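Local coordinates for protein putative thioesterase (Novosphingobium aromaticivorans, PDB 3CJY) that probably hydrolyses acyl-CoA thioesters with two HotDog-type domains, and binds calcium, at residues F184-A195 against W219-P227; S204-A215 against R246-L256. One frame throughout, in Å; residues are numbered along the deposited sequence.

Contact 1 of 2, residues F184-A195 against W219-P227; sequences FADFLPIALGRA and WCLCDMIIP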
# COMPACT_ATOMS: atom_id res chain seq x y z
N PHE A 184 -0.91 2.32 14.92
CA PHE A 184 -0.53 3.71 14.73
C PHE A 184 -0.63 4.18 13.28
O PHE A 184 -0.87 5.37 12.99
CB PHE A 184 0.88 3.97 15.28
CG PHE A 184 0.98 3.91 16.79
CD1 PHE A 184 -0.15 4.08 17.60
CD2 PHE A 184 2.22 3.84 17.41
CE1 PHE A 184 -0.02 4.16 19.01
CE2 PHE A 184 2.34 3.87 18.81
CZ PHE A 184 1.20 4.00 19.59
N ALA A 185 -0.41 3.24 12.35
CA ALA A 185 -0.54 3.51 10.92
C ALA A 185 -1.97 3.93 10.57
O ALA A 185 -2.21 4.69 9.66
CB ALA A 185 -0.14 2.24 10.05
N ASP A 186 -2.94 3.40 11.33
CA ASP A 186 -4.36 3.71 11.07
C ASP A 186 -4.87 4.98 11.77
O ASP A 186 -6.07 5.15 12.00
CB ASP A 186 -5.24 2.52 11.37
CG ASP A 186 -6.64 2.63 10.74
OD1 ASP A 186 -6.76 3.08 9.60
OD2 ASP A 186 -7.63 2.28 11.42
N PHE A 187 -3.95 5.90 12.04
CA PHE A 187 -4.30 7.24 12.48
C PHE A 187 -4.51 8.20 11.27
O PHE A 187 -4.84 9.37 11.42
CB PHE A 187 -3.25 7.79 13.43
CG PHE A 187 -3.47 7.43 14.87
CD1 PHE A 187 -3.49 6.10 15.28
CD2 PHE A 187 -3.63 8.43 15.83
CE1 PHE A 187 -3.70 5.74 16.58
CE2 PHE A 187 -3.82 8.09 17.17
CZ PHE A 187 -3.84 6.74 17.54
N LEU A 188 -4.41 7.67 10.06
CA LEU A 188 -4.59 8.51 8.86
C LEU A 188 -5.97 9.15 8.79
O LEU A 188 -6.09 10.22 8.23
CB LEU A 188 -4.23 7.79 7.56
CG LEU A 188 -2.76 7.83 7.21
CD1 LEU A 188 -2.40 6.82 6.14
CD2 LEU A 188 -2.35 9.26 6.80
N PRO A 189 -7.04 8.46 9.26
CA PRO A 189 -8.33 9.20 9.22
C PRO A 189 -8.30 10.55 9.98
O PRO A 189 -8.94 11.52 9.59
CB PRO A 189 -9.32 8.18 9.78
CG PRO A 189 -8.70 6.85 9.45
CD PRO A 189 -7.24 7.03 9.62
N ILE A 190 -7.49 10.65 11.02
CA ILE A 190 -7.34 11.89 11.78
C ILE A 190 -6.63 12.92 10.89
O ILE A 190 -7.03 14.07 10.82
CB ILE A 190 -6.57 11.66 13.11
CG1 ILE A 190 -7.43 10.80 14.06
CG2 ILE A 190 -6.20 12.97 13.74
CD1 ILE A 190 -6.70 10.35 15.27
N ALA A 191 -5.67 12.45 10.13
CA ALA A 191 -4.94 13.34 9.22
C ALA A 191 -5.91 13.84 8.13
O ALA A 191 -5.84 15.01 7.71
CB ALA A 191 -3.78 12.61 8.55
N LEU A 192 -6.85 13.00 7.74
CA LEU A 192 -7.83 13.41 6.70
C LEU A 192 -8.72 14.51 7.25
O LEU A 192 -8.98 15.52 6.58
CB LEU A 192 -8.62 12.21 6.22
CG LEU A 192 -9.71 12.54 5.21
CD1 LEU A 192 -9.12 13.26 3.96
CD2 LEU A 192 -10.53 11.27 4.87
N GLY A 193 -9.18 14.34 8.49
CA GLY A 193 -10.06 15.32 9.13
C GLY A 193 -9.36 16.65 9.23
O GLY A 193 -9.95 17.69 9.04
N ARG A 194 -8.07 16.62 9.47
CA ARG A 194 -7.32 17.87 9.53
C ARG A 194 -7.13 18.55 8.16
O ARG A 194 -7.16 19.76 8.05
CB ARG A 194 -5.94 17.69 10.16
CG ARG A 194 -6.06 17.24 11.60
CD ARG A 194 -4.84 17.62 12.39
NE ARG A 194 -5.04 17.29 13.80
CZ ARG A 194 -4.11 17.44 14.73
NH1 ARG A 194 -2.92 17.93 14.41
NH2 ARG A 194 -4.39 17.11 15.99
N ALA A 195 -6.89 17.73 7.15
CA ALA A 195 -6.59 18.21 5.81
C ALA A 195 -7.86 18.80 5.22
O ALA A 195 -7.80 19.80 4.51
CB ALA A 195 -6.07 17.09 4.93
N TRP A 219 7.86 6.38 22.50
CA TRP A 219 7.21 7.30 21.58
C TRP A 219 7.44 6.91 20.14
O TRP A 219 8.51 6.43 19.75
CB TRP A 219 7.72 8.71 21.77
CG TRP A 219 7.30 9.33 23.05
CD1 TRP A 219 8.05 9.50 24.16
CD2 TRP A 219 6.01 9.87 23.34
NE1 TRP A 219 7.29 10.12 25.16
CE2 TRP A 219 6.03 10.35 24.67
CE3 TRP A 219 4.82 10.00 22.59
CZ2 TRP A 219 4.93 10.98 25.25
CZ3 TRP A 219 3.72 10.57 23.18
CH2 TRP A 219 3.78 11.07 24.50
N CYS A 220 6.39 7.10 19.37
CA CYS A 220 6.43 6.86 17.93
C CYS A 220 6.02 8.16 17.21
O CYS A 220 4.99 8.76 17.58
CB CYS A 220 5.49 5.71 17.60
SG CYS A 220 5.30 5.42 15.80
N LEU A 221 6.84 8.62 16.27
CA LEU A 221 6.45 9.76 15.44
C LEU A 221 5.60 9.18 14.30
O LEU A 221 6.09 8.41 13.46
CB LEU A 221 7.65 10.49 14.87
CG LEU A 221 7.26 11.71 14.06
CD1 LEU A 221 6.44 12.73 14.87
CD2 LEU A 221 8.52 12.33 13.46
N CYS A 222 4.34 9.63 14.29
CA CYS A 222 3.31 9.23 13.33
C CYS A 222 3.24 10.40 12.33
O CYS A 222 2.64 11.45 12.57
CB CYS A 222 1.98 8.96 14.04
SG CYS A 222 0.63 8.61 12.91
N ASP A 223 3.93 10.19 11.21
CA ASP A 223 4.20 11.23 10.22
C ASP A 223 3.39 10.99 8.94
O ASP A 223 3.77 10.17 8.12
CB ASP A 223 5.73 11.11 9.98
CG ASP A 223 6.31 12.13 9.03
OD1 ASP A 223 5.64 13.11 8.70
OD2 ASP A 223 7.48 11.91 8.63
N MSE A 224 2.30 11.75 8.82
CA MSE A 224 1.25 11.56 7.83
C MSE A 224 1.06 12.64 6.83
O MSE A 224 1.29 13.84 7.08
CB MSE A 224 -0.11 11.40 8.58
CG MSE A 224 -0.15 10.26 9.57
SE MSE A 224 -1.74 9.97 10.56
CE MSE A 224 -1.51 11.45 11.77
N ILE A 225 0.63 12.22 5.64
CA ILE A 225 0.25 13.15 4.60
C ILE A 225 -1.02 12.66 3.91
O ILE A 225 -1.19 11.45 3.67
CB ILE A 225 1.41 13.40 3.55
CG1 ILE A 225 1.04 14.51 2.58
CG2 ILE A 225 1.72 12.09 2.81
CD1 ILE A 225 2.22 15.06 1.76
N ILE A 226 -1.90 13.60 3.59
CA ILE A 226 -3.06 13.34 2.71
C ILE A 226 -2.75 14.16 1.45
O ILE A 226 -2.87 15.38 1.44
CB ILE A 226 -4.41 13.85 3.30
CG1 ILE A 226 -4.68 13.25 4.67
CG2 ILE A 226 -5.51 13.52 2.34
CD1 ILE A 226 -4.81 11.72 4.68
N PRO A 227 -2.27 13.50 0.38
CA PRO A 227 -1.80 14.31 -0.73
C PRO A 227 -2.86 14.76 -1.73
O PRO A 227 -2.69 15.77 -2.42
CB PRO A 227 -0.80 13.36 -1.43
CG PRO A 227 -1.37 12.03 -1.21
CD PRO A 227 -1.90 12.09 0.22
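Helix 188-195 lies across strand 220-227 with axes 8.0 Å apart at closest approach and a crossing angle of -52°, the helix-on-sheet packing of a HotDog domain, whose central helix is wrapped by a curved antiparallel sheet. No hydrogen bond joins Phe184-Ala195 to Trp219-Pro227, so the evidence for the fit is apolar contact. Cys220, Cys222, Met224 and Ile226 all turn toward the helical side, while strand 163-170 pairs with the same strand through backbone bonds. The ring of Phe184 approaches Cys220 obliquely, the SG atom standing 5.0 Å from its centroid and 67° off the ring normal. Further along, selenomethionine Met224 lies between Phe187, Leu188 and Ala191. Its chi1 of -58° and extended chi2 bring SE to 3.3 Å from Phe187 O, a contact without a hydrogen bond; that carbonyl accepts from Ile190 N. The bend at chi3 turns CE toward Ala191 CB. Leu188 and Met224 lie alongside, pointing opposite ways, with Leu188 CD2 3.6 Å from Met224 CB. Ile226 runs roughly perpendicular to Leu192; its CG2 meets Leu192 CD1, and its CG1 sits 3.7 Å from Ala191 O. At the far end, the methyl CB of Ala195 touches Ile226 CB at 4.0 Å.

Contact 2 of 2, residues S204-A215 against R246-L256; sequences SLDNSLRITGAA and RLLATGAQSLL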
# COMPACT_ATOMS: atom_id res chain seq x y z
N SER A 204 -11.93 4.27 6.26
CA SER A 204 -10.92 3.53 5.49
C SER A 204 -11.52 2.45 4.62
O SER A 204 -12.40 1.68 5.03
CB SER A 204 -9.94 2.84 6.44
OG SER A 204 -9.55 3.72 7.47
N LEU A 205 -10.98 2.33 3.42
CA LEU A 205 -11.34 1.27 2.50
C LEU A 205 -10.43 0.05 2.69
O LEU A 205 -10.75 -1.09 2.40
CB LEU A 205 -11.19 1.72 1.04
CG LEU A 205 -12.12 2.82 0.59
CD1 LEU A 205 -11.87 2.99 -0.90
CD2 LEU A 205 -13.53 2.40 0.84
N ASP A 206 -9.25 0.35 3.19
CA ASP A 206 -8.18 -0.63 3.36
C ASP A 206 -7.11 -0.08 4.31
O ASP A 206 -7.19 1.06 4.77
CB ASP A 206 -7.51 -0.93 2.04
CG ASP A 206 -6.61 0.24 1.54
OD1 ASP A 206 -7.15 1.34 1.37
OD2 ASP A 206 -5.38 0.04 1.34
N ASN A 207 -6.17 -0.96 4.63
CA ASN A 207 -4.96 -0.65 5.39
C ASN A 207 -3.80 -1.42 4.72
O ASN A 207 -3.93 -2.59 4.35
CB ASN A 207 -4.98 -1.11 6.86
CG ASN A 207 -5.52 -0.07 7.87
OD1 ASN A 207 -5.30 -0.23 9.10
ND2 ASN A 207 -6.22 0.95 7.39
N SER A 208 -2.67 -0.73 4.59
CA SER A 208 -1.42 -1.32 4.09
C SER A 208 -0.35 -0.96 5.09
O SER A 208 -0.30 0.17 5.58
CB SER A 208 -1.05 -0.77 2.72
OG SER A 208 0.15 -1.36 2.20
N LEU A 209 0.52 -1.93 5.38
CA LEU A 209 1.68 -1.73 6.32
C LEU A 209 2.94 -2.43 5.78
O LEU A 209 2.87 -3.59 5.34
CB LEU A 209 1.36 -2.27 7.72
CG LEU A 209 2.30 -1.86 8.84
CD1 LEU A 209 2.13 -0.38 9.18
CD2 LEU A 209 2.14 -2.75 10.08
N ARG A 210 4.06 -1.71 5.81
CA ARG A 210 5.35 -2.27 5.41
C ARG A 210 6.31 -2.06 6.59
O ARG A 210 6.65 -0.93 6.92
CB ARG A 210 5.87 -1.58 4.14
CG ARG A 210 4.89 -1.67 3.04
CD ARG A 210 5.35 -1.08 1.72
NE ARG A 210 4.20 -1.02 0.86
CZ ARG A 210 3.70 -2.08 0.25
NH1 ARG A 210 4.35 -3.25 0.32
NH2 ARG A 210 2.59 -1.97 -0.49
N ILE A 211 6.76 -3.16 7.19
CA ILE A 211 7.58 -3.05 8.38
C ILE A 211 9.05 -3.26 8.07
O ILE A 211 9.40 -4.27 7.44
CB ILE A 211 7.17 -4.10 9.43
CG1 ILE A 211 5.69 -3.87 9.80
CG2 ILE A 211 8.11 -4.05 10.67
CD1 ILE A 211 5.14 -4.96 10.71
N THR A 212 9.89 -2.31 8.46
CA THR A 212 11.34 -2.49 8.35
C THR A 212 11.94 -2.99 9.67
O THR A 212 12.85 -3.82 9.69
CB THR A 212 12.06 -1.20 7.88
OG1 THR A 212 11.65 -0.92 6.54
CG2 THR A 212 13.59 -1.34 7.89
N GLY A 213 11.43 -2.50 10.78
CA GLY A 213 11.95 -2.92 12.08
C GLY A 213 11.07 -2.50 13.22
O GLY A 213 10.21 -1.67 13.07
N ALA A 214 11.27 -3.14 14.35
CA ALA A 214 10.46 -2.88 15.53
C ALA A 214 11.31 -2.12 16.49
O ALA A 214 12.52 -1.91 16.28
CB ALA A 214 9.98 -4.16 16.16
N ALA A 215 10.70 -1.76 17.59
CA ALA A 215 11.42 -1.02 18.62
C ALA A 215 10.88 -1.36 19.98
O ALA A 215 9.77 -1.92 20.13
CB ALA A 215 11.29 0.50 18.37
N ARG A 246 14.74 6.57 13.66
CA ARG A 246 14.79 5.29 12.91
C ARG A 246 13.43 5.01 12.37
O ARG A 246 12.42 5.14 13.09
CB ARG A 246 15.28 4.15 13.78
CG ARG A 246 15.31 2.80 13.03
CD ARG A 246 16.07 1.67 13.77
NE ARG A 246 15.54 1.37 15.08
CZ ARG A 246 14.69 0.38 15.36
NH1 ARG A 246 14.24 -0.40 14.41
NH2 ARG A 246 14.25 0.21 16.61
N LEU A 247 13.40 4.66 11.08
CA LEU A 247 12.17 4.33 10.40
C LEU A 247 11.79 2.87 10.72
O LEU A 247 12.57 1.94 10.51
CB LEU A 247 12.31 4.58 8.91
CG LEU A 247 11.08 4.42 8.02
CD1 LEU A 247 11.29 5.20 6.69
CD2 LEU A 247 10.69 3.00 7.75
N LEU A 248 10.62 2.72 11.32
CA LEU A 248 10.09 1.41 11.71
C LEU A 248 9.20 0.81 10.65
O LEU A 248 9.27 -0.40 10.30
CB LEU A 248 9.35 1.56 13.06
CG LEU A 248 10.14 2.18 14.19
CD1 LEU A 248 9.23 2.26 15.46
CD2 LEU A 248 11.46 1.44 14.46
N ALA A 249 8.27 1.63 10.17
CA ALA A 249 7.33 1.17 9.17
C ALA A 249 6.75 2.28 8.36
O ALA A 249 6.93 3.47 8.70
CB ALA A 249 6.18 0.39 9.86
N THR A 250 6.12 1.92 7.25
CA THR A 250 5.28 2.86 6.50
C THR A 250 3.93 2.20 6.28
O THR A 250 3.78 0.99 6.43
CB THR A 250 5.83 3.26 5.14
OG1 THR A 250 5.93 2.10 4.30
CG2 THR A 250 7.22 3.89 5.23
N GLY A 251 2.95 3.02 5.93
CA GLY A 251 1.60 2.54 5.70
C GLY A 251 0.87 3.49 4.79
O GLY A 251 1.35 4.55 4.45
N ALA A 252 -0.27 3.04 4.37
CA ALA A 252 -1.12 3.83 3.50
C ALA A 252 -2.52 3.27 3.50
O ALA A 252 -2.75 2.15 3.91
CB ALA A 252 -0.57 3.83 2.09
N GLN A 253 -3.45 4.09 3.04
CA GLN A 253 -4.84 3.70 2.84
C GLN A 253 -5.58 4.70 1.98
O GLN A 253 -5.13 5.82 1.76
CB GLN A 253 -5.63 3.60 4.14
CG GLN A 253 -5.72 4.94 4.91
CD GLN A 253 -6.52 4.81 6.19
OE1 GLN A 253 -7.70 5.17 6.22
NE2 GLN A 253 -5.89 4.28 7.24
N SER A 254 -6.72 4.24 1.48
CA SER A 254 -7.68 5.06 0.77
C SER A 254 -8.89 5.15 1.65
O SER A 254 -9.15 4.24 2.44
CB SER A 254 -8.03 4.50 -0.60
OG SER A 254 -6.86 4.50 -1.40
N LEU A 255 -9.61 6.24 1.53
CA LEU A 255 -10.77 6.51 2.38
C LEU A 255 -11.96 7.01 1.60
O LEU A 255 -11.83 7.72 0.61
CB LEU A 255 -10.40 7.57 3.42
CG LEU A 255 -9.17 7.43 4.35
CD1 LEU A 255 -7.99 8.24 3.83
CD2 LEU A 255 -9.51 7.91 5.77
N LEU A 256 -13.14 6.63 2.10
CA LEU A 256 -14.42 7.10 1.55
C LEU A 256 -14.78 8.33 2.35
O LEU A 256 -14.81 8.31 3.60
CB LEU A 256 -15.52 6.04 1.72
CG LEU A 256 -16.90 6.42 1.19
CD1 LEU A 256 -16.89 6.16 -0.27
CD2 LEU A 256 -18.00 5.63 1.86
O HOH W 1 4.15 2.13 2.09
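The guanidinium of Arg246 meets Ala214 O at its edge, while Leu248 CD2 lies off-centre above one face. NH1 and NH2 both grip that single oxygen end-on; it lies 1° out of the guanidinium plane, with 2.8 Å from NH2 to Ala214 O. A bend at chi3 (59°) turns the arginine back toward it. The amides of Asn207 and Gln253 run side by side with planes 45° apart. Their ND2 and NE2, both donors, do not bond each other: the two N-H groups have a partner outside, in Asp186 OD1, probably shared, and Asn207 ND2 also reaches Asp206 O. Gln253 OE1 instead accepts from Ser204 OG at 2.7 Å. In the Arg210 guanidinium plane, a water sits at the edge, held weakly by NE and more firmly by Thr250 OG1; NH2 forms a salt bridge to Asp206 of the second subunit, and Thr250 OG1 also bonds Gln235 of that subunit.

Backbone bonds establish the antiparallel pairing: Ser208 with Ala252 and Arg210 with Thr250 are hydrogen-bonded pairs, Arg210 N lying 2.8 Å from Thr250 O. The register shifts by one between Ser204 and Ser208. There Asp206 OD1 takes Ser254 N on its syn side at 2.9 Å. At the other end Leu248 O accepts from both Thr212 N and Gly213 N, the latter in the carbonyl plane on a lone pair. Opposite strand 233-241, Leu248 and Ala249 share the single partner Leu240, a classic beta bulge in the curved antiparallel sheet of a HotDog domain.

In the fold
Both contacts are largely buried and belong to the C-terminal acyl-CoA thioesterase (HotDog) domain, their centres about 10 Å apart. Contact 1 packs the helical segment on one strand without hydrogen bonds, through aromatic, sulfur, selenium and aliphatic groups; contact 2 joins two strands edge to edge through backbone bonds, with polar side chains along its length and Arg246 partly exposed at one end. Their segments alternate along the chain. Asp186 connects them: its OD1 probably accepts from Gln253 NE2 (2.8 Å) and from Asn207 ND2, while Ala185 CB packs on Leu209 CD1. Both touch the second subunit, contact 1 through backbone bonds from Pro227 and packing of Ile226 on Trp118 of that subunit, contact 2 by reciprocal Asp206-Arg210 salt bridges.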